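Local coordinates for putative branched-chain amino acid ABC transporter, periplasmic branched-chain amino acid-binding protein (Pseudomonas protegens Pf-5, PDB 4RU0), which probably serves as the periplasmic solute-binding component of an ABC transporter, perhaps capturing branched-chain amino acids or related small molecules for uptake, at residues Glu68-Leu76 with Ile341-Pro352; Thr247-Ala255 with Asp275-Tyr286. All coordinates share one frame; numbering follows the deposited sequence.

Interaction 1. Residues Glu68-Leu76 with Ile341-Pro352; sequences EGGINGVKL and IRTAQGKFGKRP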
loop_
_atom_site.group_PDB
_atom_site.type_symbol
_atom_site.label_atom_id
_atom_site.label_comp_id
_atom_site.label_asym_id
_atom_site.label_seq_id
_atom_site.Cartn_x
_atom_site.Cartn_y
_atom_site.Cartn_z
ATOM N N GLU A 68 -23.173 10.811 -5.377
ATOM C CA GLU A 68 -22.970 10.943 -6.821
ATOM C C GLU A 68 -23.866 10.010 -7.629
ATOM O O GLU A 68 -23.718 9.893 -8.847
ATOM C CB GLU A 68 -21.510 10.683 -7.195
ATOM C CG GLU A 68 -20.549 11.797 -6.832
ATOM C CD GLU A 68 -19.741 11.475 -5.597
ATOM O OE1 GLU A 68 -20.289 10.803 -4.696
ATOM O OE2 GLU A 68 -18.558 11.882 -5.529
ATOM N N GLY A 69 -24.795 9.343 -6.955
ATOM C CA GLY A 69 -25.698 8.428 -7.630
ATOM C C GLY A 69 -24.965 7.243 -8.224
ATOM O O GLY A 69 -25.336 6.733 -9.285
ATOM N N GLY A 70 -23.916 6.806 -7.533
ATOM C CA GLY A 70 -23.087 5.713 -8.009
ATOM C C GLY A 70 -22.052 6.212 -8.995
ATOM O O GLY A 70 -21.801 7.413 -9.087
ATOM N N ILE A 71 -21.447 5.288 -9.732
ATOM C CA ILE A 71 -20.430 5.646 -10.713
ATOM C C ILE A 71 -21.071 5.880 -12.071
ATOM O O ILE A 71 -21.481 4.931 -12.740
ATOM C CB ILE A 71 -19.343 4.558 -10.841
ATOM C CG1 ILE A 71 -18.650 4.327 -9.496
ATOM C CG2 ILE A 71 -18.325 4.941 -11.902
ATOM C CD1 ILE A 71 -17.650 3.196 -9.514
ATOM N N ASN A 72 -21.151 7.149 -12.467
ATOM C CA ASN A 72 -21.793 7.548 -13.719
ATOM C C ASN A 72 -23.178 6.932 -13.889
ATOM O O ASN A 72 -23.550 6.522 -14.984
ATOM C CB ASN A 72 -20.919 7.176 -14.916
ATOM C CG ASN A 72 -20.104 8.343 -15.433
ATOM O OD1 ASN A 72 -20.036 9.399 -14.803
ATOM N ND2 ASN A 72 -19.478 8.156 -16.589
ATOM N N GLY A 73 -23.927 6.856 -12.795
ATOM C CA GLY A 73 -25.271 6.316 -12.827
ATOM C C GLY A 73 -25.369 4.878 -12.355
ATOM O O GLY A 73 -26.438 4.426 -11.947
ATOM N N VAL A 74 -24.252 4.156 -12.410
ATOM C CA VAL A 74 -24.221 2.755 -11.999
ATOM C C VAL A 74 -24.038 2.610 -10.492
ATOM O O VAL A 74 -23.015 3.011 -9.939
ATOM C CB VAL A 74 -23.096 1.986 -12.707
ATOM C CG1 VAL A 74 -23.111 0.523 -12.288
ATOM C CG2 VAL A 74 -23.236 2.119 -14.208
ATOM N N LYS A 75 -25.034 2.029 -9.836
ATOM C CA LYS A 75 -24.993 1.842 -8.392
ATOM C C LYS A 75 -24.007 0.748 -7.997
ATOM O O LYS A 75 -23.725 -0.167 -8.774
ATOM C CB LYS A 75 -26.391 1.515 -7.859
ATOM C CG LYS A 75 -27.421 2.612 -8.113
ATOM C CD LYS A 75 -28.822 2.177 -7.687
ATOM C CE LYS A 75 -29.858 3.264 -7.965
ATOM N NZ LYS A 75 -31.215 2.867 -7.495
ATOM N N LEU A 76 -23.485 0.852 -6.780
ATOM C CA LEU A 76 -22.497 -0.094 -6.277
ATOM C C LEU A 76 -23.104 -0.996 -5.210
ATOM O O LEU A 76 -23.759 -0.520 -4.285
ATOM C CB LEU A 76 -21.285 0.648 -5.705
ATOM C CG LEU A 76 -20.127 1.034 -6.631
ATOM C CD1 LEU A 76 -20.623 1.601 -7.950
ATOM C CD2 LEU A 76 -19.220 2.037 -5.938
ATOM N N ILE A 341 -12.897 1.607 -12.486
ATOM C CA ILE A 341 -14.213 1.324 -13.035
ATOM C C ILE A 341 -14.693 2.494 -13.886
ATOM O O ILE A 341 -15.101 2.312 -15.036
ATOM C CB ILE A 341 -15.233 1.039 -11.919
ATOM C CG1 ILE A 341 -14.897 -0.281 -11.225
ATOM C CG2 ILE A 341 -16.648 1.012 -12.484
ATOM C CD1 ILE A 341 -15.645 -0.500 -9.935
ATOM N N ARG A 342 -14.621 3.693 -13.312
ATOM C CA ARG A 342 -15.003 4.919 -14.002
ATOM C C ARG A 342 -14.245 5.072 -15.315
ATOM O O ARG A 342 -14.831 5.407 -16.341
ATOM C CB ARG A 342 -14.756 6.131 -13.100
ATOM C CG ARG A 342 -14.976 7.477 -13.773
ATOM C CD ARG A 342 -14.916 8.626 -12.773
ATOM N NE ARG A 342 -16.026 8.590 -11.825
ATOM C CZ ARG A 342 -15.897 8.329 -10.528
ATOM N NH1 ARG A 342 -14.703 8.082 -10.018
ATOM N NH2 ARG A 342 -16.961 8.317 -9.739
ATOM N N THR A 343 -12.944 4.809 -15.280
ATOM C CA THR A 343 -12.103 4.922 -16.466
ATOM C C THR A 343 -12.572 3.987 -17.577
ATOM O O THR A 343 -12.586 4.360 -18.750
ATOM C CB THR A 343 -10.624 4.610 -16.137
ATOM O OG1 THR A 343 -10.203 5.398 -15.018
ATOM C CG2 THR A 343 -9.724 4.904 -17.329
ATOM N N ALA A 344 -12.960 2.772 -17.199
ATOM C CA ALA A 344 -13.338 1.759 -18.175
ATOM C C ALA A 344 -14.714 2.048 -18.772
ATOM O O ALA A 344 -14.943 1.798 -19.952
ATOM C CB ALA A 344 -13.308 0.370 -17.543
ATOM N N GLN A 345 -15.617 2.585 -17.956
ATOM C CA GLN A 345 -16.929 3.021 -18.429
ATOM C C GLN A 345 -16.811 4.018 -19.578
ATOM O O GLN A 345 -17.724 4.151 -20.389
ATOM C CB GLN A 345 -17.742 3.647 -17.294
ATOM C CG GLN A 345 -18.309 2.655 -16.300
ATOM C CD GLN A 345 -19.180 3.329 -15.263
ATOM O OE1 GLN A 345 -19.489 4.511 -15.381
ATOM N NE2 GLN A 345 -19.581 2.583 -14.242
ATOM N N GLY A 346 -15.680 4.714 -19.644
ATOM C CA GLY A 346 -15.409 5.638 -20.728
ATOM C C GLY A 346 -15.276 4.935 -22.066
ATOM O O GLY A 346 -15.322 5.571 -23.119
ATOM N N LYS A 347 -15.112 3.617 -22.030
ATOM C CA LYS A 347 -15.011 2.840 -23.260
ATOM C C LYS A 347 -16.063 1.727 -23.312
ATOM O O LYS A 347 -16.258 1.090 -24.346
ATOM C CB LYS A 347 -13.599 2.252 -23.410
ATOM C CG LYS A 347 -13.371 1.547 -24.743
ATOM C CD LYS A 347 -11.914 1.266 -25.042
ATOM C CE LYS A 347 -11.789 0.565 -26.390
ATOM N NZ LYS A 347 -10.388 0.509 -26.886
ATOM N N PHE A 348 -16.764 1.502 -22.208
ATOM C CA PHE A 348 -17.723 0.404 -22.175
ATOM C C PHE A 348 -19.124 0.844 -21.738
ATOM O O PHE A 348 -20.042 0.023 -21.669
ATOM C CB PHE A 348 -17.204 -0.716 -21.266
ATOM C CG PHE A 348 -15.863 -1.269 -21.688
ATOM C CD1 PHE A 348 -15.728 -1.976 -22.873
ATOM C CD2 PHE A 348 -14.739 -1.090 -20.893
ATOM C CE1 PHE A 348 -14.499 -2.485 -23.259
ATOM C CE2 PHE A 348 -13.508 -1.595 -21.277
ATOM C CZ PHE A 348 -13.389 -2.294 -22.459
ATOM N N GLY A 349 -19.289 2.135 -21.461
ATOM C CA GLY A 349 -20.600 2.686 -21.162
ATOM C C GLY A 349 -21.015 2.552 -19.711
ATOM O O GLY A 349 -20.429 1.777 -18.959
ATOM N N LYS A 350 -22.032 3.315 -19.320
ATOM C CA LYS A 350 -22.524 3.306 -17.945
ATOM C C LYS A 350 -23.201 1.981 -17.614
ATOM O O LYS A 350 -24.424 1.868 -17.682
ATOM C CB LYS A 350 -23.504 4.459 -17.710
ATOM C CG LYS A 350 -22.987 5.837 -18.104
ATOM C CD LYS A 350 -24.134 6.847 -18.144
ATOM C CE LYS A 350 -23.672 8.238 -18.570
ATOM N NZ LYS A 350 -22.854 8.915 -17.528
ATOM N N ARG A 351 -22.400 0.986 -17.244
ATOM C CA ARG A 351 -22.917 -0.344 -16.938
ATOM C C ARG A 351 -21.911 -1.149 -16.121
ATOM O O ARG A 351 -20.717 -0.842 -16.133
ATOM C CB ARG A 351 -23.251 -1.098 -18.224
ATOM C CG ARG A 351 -22.039 -1.424 -19.063
ATOM C CD ARG A 351 -22.336 -2.535 -20.044
ATOM N NE ARG A 351 -21.121 -3.242 -20.440
ATOM C CZ ARG A 351 -20.462 -3.018 -21.572
ATOM N NH1 ARG A 351 -20.903 -2.106 -22.429
ATOM N NH2 ARG A 351 -19.363 -3.712 -21.849
ATOM N N PRO A 352 -22.396 -2.175 -15.399
ATOM C CA PRO A 352 -21.523 -3.146 -14.732
ATOM C C PRO A 352 -20.438 -3.682 -15.665
ATOM O O PRO A 352 -20.696 -3.914 -16.851
ATOM C CB PRO A 352 -22.496 -4.244 -14.317
ATOM C CG PRO A 352 -23.751 -3.493 -14.015
ATOM C CD PRO A 352 -23.811 -2.378 -15.035
#
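I71 lies over R342, their CA atoms 6.4 Å apart, and V74 over R351, at 6.0 Å, where the type I' turn I71-V74 rests on the C-terminal end of helix 325-348 and the loop beyond it. Backbone bonds in each direction between I71 and V74 close the turn. I71 splits its branches over the last helical turns. Its CD1 reaches I341 CG2 at 3.8 Å, the two side chains crossing at about a right angle, while CG2, anti to the backbone N (chi1 -59° places CG1 beside it), lies over one face of the R342 guanidinium, a group that forms a salt bridge with E339. Q345, extended beyond CG, reaches the turn and gives I71 O a weak hydrogen bond from NE2 (3.4 Å, 148° at the hydrogen); that carbonyl also receives V74 N. The N72 and Q345 side chains slide past each other in opposite directions, their amide planes 35° apart, and Q345 OE1 sits 3.1 Å from N72 CB. After G349 leaves the helix with positive phi, an inverse gamma turn centred on K350 brings the chain back to the type I' turn. The K350 chain runs across N72, with CD 3.2 Å from N72 O, and its final bend carries NZ near the N72 amide. V74 packs against the loop after the helix: CG2 meets the K350-R351 peptide, 3.3 Å from R351 N, and CG1 faces the P352 ring. Linking helix 47-67 to strand 76-82, the turn is a surface connection of a beta-alpha-beta unit in the N-terminal lobe of a periplasmic binding protein.

Interaction 2. Residues Thr247-Ala255 with Asp275-Tyr286; sequences TPVAVKTAA and DVLPAGAAAKGY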
loop_
_atom_site.group_PDB
_atom_site.type_symbol
_atom_site.label_atom_id
_atom_site.label_comp_id
_atom_site.label_asym_id
_atom_site.label_seq_id
_atom_site.Cartn_x
_atom_site.Cartn_y
_atom_site.Cartn_z
ATOM N N THR A 247 8.243 -4.246 15.472
ATOM C CA THR A 247 8.295 -2.802 15.273
ATOM C C THR A 247 8.356 -2.014 16.602
ATOM O O THR A 247 9.267 -1.205 16.777
ATOM C CB THR A 247 7.100 -2.303 14.408
ATOM O OG1 THR A 247 7.182 -2.879 13.098
ATOM C CG2 THR A 247 7.117 -0.786 14.290
ATOM N N PRO A 248 7.415 -2.251 17.548
ATOM C CA PRO A 248 7.555 -1.528 18.820
ATOM C C PRO A 248 8.813 -1.930 19.577
ATOM O O PRO A 248 9.413 -1.100 20.261
ATOM C CB PRO A 248 6.301 -1.938 19.609
ATOM C CG PRO A 248 5.360 -2.468 18.603
ATOM C CD PRO A 248 6.205 -3.093 17.546
ATOM N N VAL A 249 9.197 -3.195 19.460
ATOM C CA VAL A 249 10.416 -3.673 20.095
ATOM C C VAL A 249 11.632 -2.959 19.519
ATOM O O VAL A 249 12.521 -2.548 20.268
ATOM C CB VAL A 249 10.580 -5.200 19.935
ATOM C CG1 VAL A 249 11.961 -5.647 20.393
ATOM C CG2 VAL A 249 9.498 -5.932 20.710
ATOM N N ALA A 250 11.667 -2.803 18.194
ATOM C CA ALA A 250 12.779 -2.119 17.532
ATOM C C ALA A 250 12.965 -0.713 18.099
ATOM O O ALA A 250 14.086 -0.289 18.395
ATOM C CB ALA A 250 12.558 -2.058 16.027
ATOM N N VAL A 251 11.857 0.001 18.261
ATOM C CA VAL A 251 11.908 1.364 18.763
ATOM C C VAL A 251 12.345 1.397 20.233
ATOM O O VAL A 251 13.245 2.163 20.592
ATOM C CB VAL A 251 10.552 2.059 18.587
ATOM C CG1 VAL A 251 10.622 3.485 19.075
ATOM C CG2 VAL A 251 10.146 2.025 17.118
ATOM N N LYS A 252 11.725 0.558 21.064
ATOM C CA LYS A 252 12.098 0.435 22.472
ATOM C C LYS A 252 13.579 0.115 22.649
ATOM O O LYS A 252 14.245 0.647 23.543
ATOM C CB LYS A 252 11.288 -0.660 23.166
ATOM C CG LYS A 252 9.847 -0.339 23.485
ATOM C CD LYS A 252 9.201 -1.560 24.137
ATOM C CE LYS A 252 7.710 -1.381 24.344
ATOM N NZ LYS A 252 7.062 -2.660 24.767
ATOM N N THR A 253 14.082 -0.778 21.809
ATOM C CA THR A 253 15.464 -1.213 21.924
ATOM C C THR A 253 16.400 -0.105 21.456
ATOM O O THR A 253 17.446 0.131 22.065
ATOM C CB THR A 253 15.714 -2.499 21.121
ATOM O OG1 THR A 253 14.726 -3.470 21.479
ATOM C CG2 THR A 253 17.092 -3.066 21.426
ATOM N N ALA A 254 16.012 0.582 20.383
ATOM C CA ALA A 254 16.784 1.710 19.876
ATOM C C ALA A 254 17.006 2.748 20.977
ATOM O O ALA A 254 18.126 3.223 21.177
ATOM C CB ALA A 254 16.082 2.345 18.682
ATOM N N ALA A 255 15.936 3.090 21.690
ATOM C CA ALA A 255 16.026 4.072 22.765
ATOM C C ALA A 255 16.924 3.553 23.882
ATOM O O ALA A 255 17.720 4.299 24.446
ATOM C CB ALA A 255 14.650 4.407 23.298
ATOM N N ASP A 275 1.613 0.696 15.672
ATOM C CA ASP A 275 2.973 0.192 15.546
ATOM C C ASP A 275 3.899 0.842 16.562
ATOM O O ASP A 275 4.939 0.283 16.897
ATOM C CB ASP A 275 3.511 0.429 14.133
ATOM C CG ASP A 275 2.841 -0.453 13.095
ATOM O OD1 ASP A 275 2.643 -1.658 13.368
ATOM O OD2 ASP A 275 2.516 0.060 12.003
ATOM N N VAL A 276 3.520 2.020 17.054
ATOM C CA VAL A 276 4.423 2.810 17.891
ATOM C C VAL A 276 3.870 3.164 19.274
ATOM O O VAL A 276 4.640 3.458 20.188
ATOM C CB VAL A 276 4.815 4.115 17.183
ATOM C CG1 VAL A 276 5.739 3.819 16.031
ATOM C CG2 VAL A 276 3.574 4.858 16.708
ATOM N N LEU A 277 2.551 3.150 19.427
ATOM C CA LEU A 277 1.936 3.359 20.743
ATOM C C LEU A 277 2.458 2.413 21.840
ATOM O O LEU A 277 2.682 2.858 22.962
ATOM C CB LEU A 277 0.411 3.237 20.644
ATOM C CG LEU A 277 -0.331 4.496 20.190
ATOM C CD1 LEU A 277 -1.769 4.177 19.858
ATOM C CD2 LEU A 277 -0.258 5.585 21.252
ATOM N N PRO A 278 2.658 1.113 21.531
ATOM C CA PRO A 278 3.173 0.254 22.608
ATOM C C PRO A 278 4.578 0.632 23.080
ATOM O O PRO A 278 4.963 0.265 24.187
ATOM C CB PRO A 278 3.186 -1.139 21.972
ATOM C CG PRO A 278 2.199 -1.064 20.858
ATOM C CD PRO A 278 2.321 0.326 20.329
ATOM N N ALA A 279 5.322 1.359 22.253
ATOM C CA ALA A 279 6.683 1.764 22.594
ATOM C C ALA A 279 6.695 2.940 23.561
ATOM O O ALA A 279 7.746 3.300 24.095
ATOM C CB ALA A 279 7.459 2.114 21.337
ATOM N N GLY A 280 5.529 3.543 23.784
ATOM C CA GLY A 280 5.433 4.682 24.681
ATOM C C GLY A 280 6.265 5.861 24.217
ATOM O O GLY A 280 6.442 6.071 23.018
ATOM N N ALA A 281 6.800 6.614 25.175
ATOM C CA ALA A 281 7.503 7.860 24.886
ATOM C C ALA A 281 8.859 7.642 24.221
ATOM O O ALA A 281 9.471 8.591 23.733
ATOM C CB ALA A 281 7.674 8.670 26.164
ATOM N N ALA A 282 9.330 6.401 24.196
ATOM C CA ALA A 282 10.565 6.079 23.478
ATOM C C ALA A 282 10.418 6.277 21.967
ATOM O O ALA A 282 11.413 6.331 21.243
ATOM C CB ALA A 282 10.995 4.649 23.775
ATOM N N ALA A 283 9.177 6.384 21.497
ATOM C CA ALA A 283 8.908 6.494 20.067
ATOM C C ALA A 283 8.743 7.938 19.596
ATOM O O ALA A 283 8.454 8.179 18.426
ATOM C CB ALA A 283 7.669 5.684 19.708
ATOM N N LYS A 284 8.921 8.897 20.497
ATOM C CA LYS A 284 8.806 10.308 20.129
ATOM C C LYS A 284 9.839 10.695 19.075
ATOM O O LYS A 284 11.035 10.494 19.268
ATOM C CB LYS A 284 8.968 11.207 21.360
ATOM C CG LYS A 284 7.807 11.159 22.339
ATOM C CD LYS A 284 8.046 12.114 23.499
ATOM C CE LYS A 284 6.816 12.243 24.386
ATOM N NZ LYS A 284 5.660 12.829 23.651
ATOM N N GLY A 285 9.373 11.246 17.960
ATOM C CA GLY A 285 10.270 11.672 16.899
ATOM C C GLY A 285 10.359 10.697 15.736
ATOM O O GLY A 285 10.833 11.054 14.655
ATOM N N TYR A 286 9.904 9.468 15.966
ATOM C CA TYR A 286 9.895 8.407 14.957
ATOM C C TYR A 286 9.319 8.849 13.618
ATOM O O TYR A 286 8.245 9.449 13.566
ATOM C CB TYR A 286 9.107 7.213 15.494
ATOM C CG TYR A 286 8.932 6.053 14.539
ATOM C CD1 TYR A 286 9.976 5.173 14.280
ATOM C CD2 TYR A 286 7.713 5.821 13.922
ATOM C CE1 TYR A 286 9.812 4.101 13.415
ATOM C CE2 TYR A 286 7.538 4.752 13.061
ATOM C CZ TYR A 286 8.587 3.897 12.812
ATOM O OH TYR A 286 8.408 2.833 11.958
HETATM O O HOH W 1 4.788 -2.881 11.734
#
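V251 and A283 meet where helix 246-256 packs on the 3-10 segment 277-283, two neighbouring connections in the Rossmann-like succession of parallel strands 237-241, 264-266 and 287-290. The close-packed part is largely apolar, with alanines on the 3-10 side. V251 CG1, set anti to the backbone N by a chi1 of -178°, enters between A279 and A283, 3.6 Å from A283 CA, while CG2 approaches the Y286 ring obliquely. One helical turn on, A255 CB touches A282 CB at 3.7 Å. The small A279 lets the backbones come close, with P248 CA only 5.1 Å from A279 CA. P248 also lays its ring against the backbone carbonyl of D275, CG lying 3.3 Å from D275 O, and meets the P278 ring beside it. The outer side is looser: K252, exposed and extended beyond CG, runs past A279, so that its CE lies 3.2 Å from P278 O although its ammonium makes no hydrogen bond there. At the other end the polar groups have partners nearby, D275 OD2 with S272 N and T247 OG1 with T242 OG1. There a water bridges the segments, 2.8 Å from T247 OG1 and weakly donating to D275 OD1.

Overall arrangement
Interactions 1 and 2 flank the middle of the molecule, their centres 45 Å apart and their nearest atoms about 28 Å, so they do not touch. In sequence, both segments of interaction 2 fall between the two segments of interaction 1. The bound pentaoxaheptadecane occupies a pocket lined by Y41, Y192, W243 and W269. Interaction 2 comes near the ligand without touching it: the T247 side chain is about 9 Å away, and W243 and W269 shortly precede helices 246-256 and 273-276. Interaction 1 is tied to the pocket through the chain, V74 and I341 touching Q34 in strand 34-40, just before Y41.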